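Local coordinates for peptidase C51 domain-containing protein (Streptococcus mutans, PDB 3L9A) that is of unknown function but forms the C-terminal domain of a longer, phage-associated protein whose CHAP domain probably cleaves cell-wall peptidoglycan, at residues Met8-Thr20 with Tyr26-Gln38. Residues are numbered along the deposited sequence; the frame is centred on the assembly and turned at random.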
# COMPACT_ATOMS: atom_id res chain seq x y z
N MSE A 8 -4.17 1.50 4.57
CA MSE A 8 -3.72 1.33 5.98
C MSE A 8 -2.58 0.32 6.08
O MSE A 8 -2.65 -0.75 5.46
CB MSE A 8 -4.90 0.92 6.86
CG MSE A 8 -4.54 0.48 8.28
SE MSE A 8 -3.61 1.86 9.31
CE MSE A 8 -2.88 0.72 10.68
N ARG A 9 -1.55 0.67 6.85
CA ARG A 9 -0.47 -0.26 7.24
C ARG A 9 -1.01 -1.55 7.85
O ARG A 9 -2.16 -1.61 8.27
CB ARG A 9 0.49 0.44 8.22
CG ARG A 9 -0.11 0.88 9.54
CD ARG A 9 0.76 1.90 10.28
NE ARG A 9 0.46 3.29 9.92
CZ ARG A 9 1.32 4.14 9.35
NH1 ARG A 9 2.56 3.75 9.07
NH2 ARG A 9 0.95 5.38 9.07
N ASP A 10 -0.18 -2.58 7.89
CA ASP A 10 -0.54 -3.80 8.59
C ASP A 10 -0.59 -3.54 10.10
O ASP A 10 0.08 -2.64 10.61
CB ASP A 10 0.49 -4.89 8.31
CG ASP A 10 0.58 -5.27 6.84
OD1 ASP A 10 -0.36 -5.01 6.05
OD2 ASP A 10 1.62 -5.87 6.47
N PHE A 11 -1.38 -4.33 10.82
CA PHE A 11 -1.45 -4.21 12.28
C PHE A 11 -1.82 -5.54 12.89
O PHE A 11 -2.31 -6.44 12.20
CB PHE A 11 -2.43 -3.11 12.72
CG PHE A 11 -3.86 -3.28 12.23
CD1 PHE A 11 -4.80 -3.95 13.00
CD2 PHE A 11 -4.28 -2.71 11.04
CE1 PHE A 11 -6.13 -4.06 12.59
CE2 PHE A 11 -5.61 -2.84 10.60
CZ PHE A 11 -6.53 -3.51 11.39
N PHE A 12 -1.57 -5.68 14.19
CA PHE A 12 -2.00 -6.85 14.94
C PHE A 12 -3.23 -6.54 15.79
O PHE A 12 -3.37 -5.43 16.32
CB PHE A 12 -0.93 -7.29 15.93
CG PHE A 12 0.28 -7.98 15.33
CD1 PHE A 12 0.16 -9.12 14.54
CD2 PHE A 12 1.55 -7.52 15.66
CE1 PHE A 12 1.30 -9.77 14.05
CE2 PHE A 12 2.69 -8.17 15.18
CZ PHE A 12 2.56 -9.29 14.38
N VAL A 13 -4.08 -7.55 15.96
CA VAL A 13 -5.06 -7.56 17.05
C VAL A 13 -4.90 -8.89 17.79
O VAL A 13 -4.30 -9.83 17.26
CB VAL A 13 -6.53 -7.36 16.56
CG1 VAL A 13 -6.69 -6.03 15.85
CG2 VAL A 13 -6.99 -8.51 15.69
N ILE A 14 -5.45 -8.95 19.00
CA ILE A 14 -5.42 -10.17 19.81
C ILE A 14 -6.84 -10.46 20.24
O ILE A 14 -7.51 -9.58 20.76
CB ILE A 14 -4.50 -10.04 21.05
CG1 ILE A 14 -3.12 -9.51 20.65
CG2 ILE A 14 -4.38 -11.39 21.75
CD1 ILE A 14 -2.13 -9.43 21.80
N THR A 15 -7.32 -11.68 20.02
CA THR A 15 -8.71 -11.99 20.36
C THR A 15 -8.94 -11.96 21.87
O THR A 15 -8.09 -12.42 22.65
CB THR A 15 -9.15 -13.33 19.81
OG1 THR A 15 -8.37 -14.36 20.42
CG2 THR A 15 -9.01 -13.37 18.28
N ASN A 16 -10.09 -11.43 22.27
CA ASN A 16 -10.43 -11.31 23.69
C ASN A 16 -10.99 -12.59 24.31
O ASN A 16 -11.13 -12.67 25.53
CB ASN A 16 -11.42 -10.16 23.92
CG ASN A 16 -12.83 -10.48 23.43
OD1 ASN A 16 -13.04 -11.40 22.65
ND2 ASN A 16 -13.79 -9.69 23.88
N SER A 17 -11.34 -13.56 23.47
CA SER A 17 -11.97 -14.80 23.93
C SER A 17 -11.92 -15.77 22.76
O SER A 17 -11.49 -15.42 21.66
CB SER A 17 -13.43 -14.55 24.34
OG SER A 17 -14.17 -14.01 23.26
N GLU A 18 -12.35 -17.00 23.01
CA GLU A 18 -12.43 -18.04 21.99
C GLU A 18 -13.75 -17.89 21.22
O GLU A 18 -14.83 -17.81 21.82
CB GLU A 18 -12.34 -19.41 22.66
CG GLU A 18 -12.42 -20.59 21.71
CD GLU A 18 -11.95 -21.89 22.33
OE1 GLU A 18 -12.40 -22.95 21.88
OE2 GLU A 18 -11.13 -21.87 23.28
N TYR A 19 -13.65 -17.82 19.90
CA TYR A 19 -14.84 -17.68 19.07
C TYR A 19 -14.56 -18.05 17.63
O TYR A 19 -13.40 -18.11 17.21
CB TYR A 19 -15.43 -16.26 19.16
CG TYR A 19 -14.50 -15.10 18.89
CD1 TYR A 19 -14.07 -14.79 17.60
CD2 TYR A 19 -14.10 -14.27 19.94
CE1 TYR A 19 -13.25 -13.69 17.35
CE2 TYR A 19 -13.27 -13.17 19.70
CZ TYR A 19 -12.86 -12.88 18.40
OH TYR A 19 -12.07 -11.78 18.15
N THR A 20 -15.63 -18.28 16.88
CA THR A 20 -15.54 -18.37 15.42
C THR A 20 -15.99 -17.04 14.83
O THR A 20 -17.06 -16.53 15.17
CB THR A 20 -16.45 -19.48 14.87
OG1 THR A 20 -16.03 -20.73 15.43
CG2 THR A 20 -16.38 -19.56 13.35
N TYR A 26 -10.94 -19.14 16.32
CA TYR A 26 -9.80 -18.51 16.99
C TYR A 26 -9.82 -18.86 18.48
O TYR A 26 -10.84 -18.67 19.14
CB TYR A 26 -9.82 -16.99 16.83
CG TYR A 26 -9.73 -16.53 15.39
CD1 TYR A 26 -8.61 -16.82 14.62
CD2 TYR A 26 -10.76 -15.81 14.80
CE1 TYR A 26 -8.51 -16.41 13.30
CE2 TYR A 26 -10.68 -15.40 13.47
CZ TYR A 26 -9.55 -15.70 12.73
OH TYR A 26 -9.47 -15.27 11.42
N ALA A 27 -8.68 -19.33 19.01
CA ALA A 27 -8.52 -19.44 20.46
C ALA A 27 -8.53 -18.05 21.10
O ALA A 27 -8.27 -17.05 20.43
CB ALA A 27 -7.22 -20.16 20.81
N LYS A 28 -8.81 -18.00 22.40
CA LYS A 28 -8.55 -16.79 23.16
C LYS A 28 -7.07 -16.44 23.07
O LYS A 28 -6.22 -17.33 23.15
CB LYS A 28 -8.95 -17.00 24.63
CG LYS A 28 -8.71 -15.80 25.52
CD LYS A 28 -9.25 -16.00 26.93
CE LYS A 28 -8.87 -14.82 27.82
NZ LYS A 28 -9.48 -14.91 29.17
N GLY A 29 -6.75 -15.16 22.89
CA GLY A 29 -5.35 -14.74 22.82
C GLY A 29 -4.69 -15.00 21.49
O GLY A 29 -3.47 -14.89 21.37
N ALA A 30 -5.47 -15.36 20.47
CA ALA A 30 -4.93 -15.54 19.13
C ALA A 30 -4.46 -14.19 18.60
O ALA A 30 -5.21 -13.20 18.61
CB ALA A 30 -5.99 -16.11 18.21
N VAL A 31 -3.22 -14.13 18.14
CA VAL A 31 -2.68 -12.93 17.50
C VAL A 31 -3.00 -13.01 16.01
O VAL A 31 -2.60 -13.96 15.33
CB VAL A 31 -1.16 -12.78 17.74
CG1 VAL A 31 -0.61 -11.59 16.98
CG2 VAL A 31 -0.89 -12.67 19.25
N LEU A 32 -3.75 -12.02 15.54
CA LEU A 32 -4.14 -11.95 14.14
C LEU A 32 -3.37 -10.84 13.45
O LEU A 32 -3.36 -9.69 13.91
CB LEU A 32 -5.64 -11.69 14.01
CG LEU A 32 -6.57 -12.55 14.87
CD1 LEU A 32 -8.02 -12.27 14.52
CD2 LEU A 32 -6.24 -14.04 14.73
N HIS A 33 -2.67 -11.21 12.38
CA HIS A 33 -2.00 -10.24 11.52
C HIS A 33 -3.02 -9.74 10.50
O HIS A 33 -3.59 -10.54 9.75
CB HIS A 33 -0.83 -10.88 10.79
CG HIS A 33 -0.06 -9.91 9.95
ND1 HIS A 33 -0.21 -9.83 8.58
CD2 HIS A 33 0.84 -8.96 10.29
CE1 HIS A 33 0.59 -8.88 8.11
NE2 HIS A 33 1.25 -8.35 9.12
N VAL A 34 -3.24 -8.43 10.48
CA VAL A 34 -4.24 -7.84 9.60
C VAL A 34 -3.54 -6.99 8.55
O VAL A 34 -2.80 -6.06 8.89
CB VAL A 34 -5.26 -6.96 10.38
CG1 VAL A 34 -6.37 -6.47 9.46
CG2 VAL A 34 -5.85 -7.73 11.58
N SER A 35 -3.80 -7.30 7.28
CA SER A 35 -3.23 -6.55 6.18
C SER A 35 -4.33 -5.95 5.31
O SER A 35 -4.87 -6.62 4.44
CB SER A 35 -2.31 -7.42 5.33
OG SER A 35 -1.84 -6.67 4.22
N PRO A 36 -4.71 -4.69 5.58
CA PRO A 36 -5.70 -4.06 4.70
C PRO A 36 -5.28 -4.05 3.23
O PRO A 36 -6.13 -4.27 2.35
CB PRO A 36 -5.81 -2.65 5.27
CG PRO A 36 -5.53 -2.87 6.75
CD PRO A 36 -4.37 -3.83 6.73
N THR A 37 -4.01 -3.83 2.93
CA THR A 37 -3.61 -3.76 1.53
C THR A 37 -3.84 -5.09 0.82
O THR A 37 -4.31 -5.11 -0.33
CB THR A 37 -2.17 -3.23 1.34
OG1 THR A 37 -1.24 -3.97 2.15
CG2 THR A 37 -2.10 -1.74 1.67
N GLN A 38 -3.59 -6.20 1.50
CA GLN A 38 -3.83 -7.52 0.92
C GLN A 38 -5.24 -8.05 1.20
O GLN A 38 -5.56 -9.18 0.81
CB GLN A 38 -2.78 -8.50 1.43
CG GLN A 38 -1.35 -8.10 1.05
CD GLN A 38 -0.36 -9.25 1.17
OE1 GLN A 38 -0.63 -10.24 1.86
NE2 GLN A 38 0.77 -9.12 0.51
O HOH W 1 -1.76 -3.17 4.71
O HOH W 2 3.39 -6.73 8.34
O HOH W 3 -12.29 -13.55 27.75
O HOH W 4 -9.08 -20.48 23.90
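Two neighbouring antiparallel strands of a five-stranded mixed sheet, 11-15 and 31-35, meet here, and the chain linking them folds over into a small two-stranded hairpin that pairs Tyr19 with Tyr26. Phe11 with Val34 and Val13 with Leu32 are hydrogen-bonded pairs; Leu32 N reaches Val13 O at 2.8 Å. Phe11, Val13, Leu32 and Val34 share one face, which helix 68-78 helps to cover through Val34. There Val34 CB stands over a face of the Phe11 ring, 3.8 Å from its centroid, a CH-pi contact suited to a branched, apolar side chain. Phe11 CG lies between its backbone N and carbonyl carbon (chi1 58°), which swings the ring across to the neighbouring strand. Phe12, Ile14, Val31 and His33 gather on the other face, where helix 46-55 packs on Phe12, Val31 and His33. The edge of His33 is turned to the face of Phe12 in an offset edge-to-face pair, the planes at 72°, while Val31 CG1 packs 3.6 Å from Phe12 CD1. Just before strand 11-15, Asp10 OD2 shares a water with His33 NE2, and Ser35 OG donates to Asp10 OD1 at 2.9 Å, arriving from above the carboxylate plane. The same OG accepts from Gln38 N in an ST motif, so one small hydroxyl ties the carboxylate to the turn after the strand. Asp10 OD2 also binds Met8 N of a second subunit, carrying this polar end into the assembly. At the opposite end Ala27-Ala30 makes a type II turn, where Gly29 readily adopts the positive phi of 79°. The beta-branched Thr15 offers a methyl, CG2, to Tyr26 CB and a hydroxyl to the turn: OG1 donates to Ala27 O at 2.7 Å, in the carbonyl plane and on a lone pair, and Ala30 N shares that acceptor.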